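Local structure of putative glucoamylase (Bacteroides caccae ATCC 43185, 4QT9) at residues 61-66 against 115-120. The protein is a putative glucoamylase that probably hydrolyses alpha-glucans to release glucose. Numbering follows the deposited sequence.
Sequences DANVVT and WWYGDT
Val64 CG1 lies over one face of the Trp115 indole, a CH-pi contact 3.8 Å from the centroid of the five-membered ring, while Thr66 CA sits at the ring's edge, in its plane. Val64 places CG1 anti to its backbone N (chi1 167°), and its other methyl, CG2, runs beside Tyr117, 3.8 Å from CD1. On the opposite side of the sheet the Trp116 indole is met at its edge: Val65 CG2 approaches CE3 to 3.4 Å. Both indole nitrogens find partners beyond the two segments, Trp115 NE1 at Glu49 OE1 and Trp116 NE1 at the carbonyl of Asp106.

The antiparallel backbones are joined at the hydrogen-bonded pair Val65–Trp116, with Val65 N to Trp116 O at 2.9 Å and Trp116 N to Val65 O at 3.1 Å. Just beyond strand 115-117 and just before strand 64-66, Gly118 N donates to Asn63 O (2.8 Å). From the type I turn, Asp61 to Val64, that leads into strand 64-66, Asn63 ND2 donates a bent hydrogen bond (138° at the hydrogen) to Asp119 OD2 at 3.2 Å; the oxygen lies in the amide plane, whereas the donor stands above the carboxylate plane, the two planes being almost perpendicular. An alanine at Asn63 would probably leave the Asp119 carboxylate without this amide donor and freer to turn, the backbone bond to Gly118 remaining.

Strand 115-117 is the central strand of a small antiparallel sheet completed by 123-124. Its pairing with 64-66 joins the segments leading into helix 67-83 and out of helix 88-104, bridging a helical hairpin of the kind that builds an alpha/alpha toroid.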
loop_
_atom_site.group_PDB
_atom_site.type_symbol
_atom_site.label_atom_id
_atom_site.label_comp_id
_atom_site.label_asym_id
_atom_site.label_seq_id
_atom_site.Cartn_x
_atom_site.Cartn_y
_atom_site.Cartn_z
ATOM N N ASP A 61 0.240 21.811 0.052
ATOM C CA ASP A 61 -0.693 20.766 0.480
ATOM C C ASP A 61 -0.228 19.966 1.697
ATOM O O ASP A 61 -0.531 18.773 1.788
ATOM C CB ASP A 61 -0.896 19.804 -0.714
ATOM C CG ASP A 61 0.353 19.042 -1.182
ATOM O OD1 ASP A 61 1.497 19.557 -0.975
ATOM O OD2 ASP A 61 0.196 17.931 -1.742
ATOM N N ALA A 62 0.476 20.601 2.637
ATOM C CA ALA A 62 0.944 19.941 3.868
ATOM C C ALA A 62 -0.206 19.264 4.643
ATOM O O ALA A 62 0.033 18.234 5.272
ATOM C CB ALA A 62 1.636 20.948 4.775
ATOM N N ASN A 63 -1.438 19.829 4.577
ATOM C CA ASN A 63 -2.612 19.363 5.308
ATOM C C ASN A 63 -3.501 18.394 4.503
ATOM O O ASN A 63 -4.567 17.995 4.996
ATOM C CB ASN A 63 -3.454 20.563 5.748
ATOM C CG ASN A 63 -4.117 21.336 4.627
ATOM O OD1 ASN A 63 -3.664 21.373 3.469
ATOM N ND2 ASN A 63 -5.178 22.030 4.974
ATOM N N VAL A 64 -3.094 18.058 3.264
ATOM C CA VAL A 64 -3.836 17.148 2.397
ATOM C C VAL A 64 -3.494 15.716 2.795
ATOM O O VAL A 64 -2.334 15.310 2.719
ATOM C CB VAL A 64 -3.602 17.433 0.895
ATOM C CG1 VAL A 64 -4.128 16.300 0.022
ATOM C CG2 VAL A 64 -4.231 18.768 0.492
ATOM N N VAL A 65 -4.524 14.964 3.240
ATOM C CA VAL A 65 -4.413 13.576 3.691
ATOM C C VAL A 65 -4.834 12.620 2.571
ATOM O O VAL A 65 -5.768 12.892 1.817
ATOM C CB VAL A 65 -5.194 13.276 5.014
ATOM C CG1 VAL A 65 -4.572 14.003 6.211
ATOM C CG2 VAL A 65 -6.660 13.639 4.896
ATOM N N THR A 66 -4.142 11.494 2.493
ATOM C CA THR A 66 -4.378 10.472 1.472
ATOM C C THR A 66 -5.130 9.295 2.119
ATOM O O THR A 66 -4.754 8.857 3.194
ATOM C CB THR A 66 -3.037 10.088 0.792
ATOM O OG1 THR A 66 -3.275 9.056 -0.161
ATOM C CG2 THR A 66 -1.945 9.655 1.776
ATOM N N TRP A 115 -7.887 12.009 -1.993
ATOM C CA TRP A 115 -7.468 13.034 -1.029
ATOM C C TRP A 115 -8.605 13.801 -0.386
ATOM O O TRP A 115 -9.618 14.052 -1.028
ATOM C CB TRP A 115 -6.646 14.106 -1.767
ATOM C CG TRP A 115 -5.280 13.735 -2.257
ATOM C CD1 TRP A 115 -4.412 12.851 -1.685
ATOM C CD2 TRP A 115 -4.545 14.413 -3.287
ATOM N NE1 TRP A 115 -3.200 12.888 -2.336
ATOM C CE2 TRP A 115 -3.248 13.847 -3.319
ATOM C CE3 TRP A 115 -4.853 15.457 -4.186
ATOM C CZ2 TRP A 115 -2.262 14.276 -4.227
ATOM C CZ3 TRP A 115 -3.864 15.911 -5.055
ATOM C CH2 TRP A 115 -2.590 15.318 -5.076
ATOM N N TRP A 116 -8.370 14.274 0.838
ATOM C CA TRP A 116 -9.150 15.285 1.553
ATOM C C TRP A 116 -8.222 16.328 2.117
ATOM O O TRP A 116 -7.039 16.066 2.354
ATOM C CB TRP A 116 -9.966 14.764 2.759
ATOM C CG TRP A 116 -10.755 13.511 2.639
ATOM C CD1 TRP A 116 -12.090 13.411 2.377
ATOM C CD2 TRP A 116 -10.329 12.211 3.058
ATOM N NE1 TRP A 116 -12.501 12.103 2.505
ATOM C CE2 TRP A 116 -11.443 11.348 2.947
ATOM C CE3 TRP A 116 -9.088 11.668 3.445
ATOM C CZ2 TRP A 116 -11.365 9.990 3.258
ATOM C CZ3 TRP A 116 -9.013 10.318 3.736
ATOM C CH2 TRP A 116 -10.149 9.501 3.663
ATOM N N TYR A 117 -8.790 17.462 2.470
ATOM C CA TYR A 117 -8.149 18.469 3.298
ATOM C C TYR A 117 -8.418 17.951 4.698
ATOM O O TYR A 117 -9.583 17.725 5.035
ATOM C CB TYR A 117 -8.741 19.861 3.036
ATOM C CG TYR A 117 -8.540 20.343 1.616
ATOM C CD1 TYR A 117 -7.334 20.916 1.218
ATOM C CD2 TYR A 117 -9.580 20.300 0.692
ATOM C CE1 TYR A 117 -7.150 21.387 -0.082
ATOM C CE2 TYR A 117 -9.413 20.775 -0.609
ATOM C CZ TYR A 117 -8.197 21.320 -0.992
ATOM O OH TYR A 117 -8.037 21.803 -2.274
ATOM N N GLY A 118 -7.352 17.623 5.428
ATOM C CA GLY A 118 -7.421 17.012 6.757
ATOM C C GLY A 118 -8.137 17.804 7.834
ATOM O O GLY A 118 -8.643 17.222 8.801
ATOM N N ASP A 119 -8.216 19.125 7.664
ATOM C CA ASP A 119 -8.868 20.004 8.630
ATOM C C ASP A 119 -10.380 20.110 8.419
ATOM O O ASP A 119 -11.075 20.439 9.381
ATOM C CB ASP A 119 -8.240 21.415 8.636
ATOM C CG ASP A 119 -7.952 22.052 7.281
ATOM O OD1 ASP A 119 -8.473 21.553 6.257
ATOM O OD2 ASP A 119 -7.207 23.055 7.246
ATOM N N THR A 120 -10.891 19.875 7.192
ATOM C CA THR A 120 -12.331 19.996 6.894
ATOM C C THR A 120 -12.975 18.670 6.458
ATOM O O THR A 120 -14.188 18.517 6.586
ATOM C CB THR A 120 -12.600 21.071 5.821
ATOM O OG1 THR A 120 -11.974 20.673 4.612
ATOM C CG2 THR A 120 -12.092 22.466 6.217
#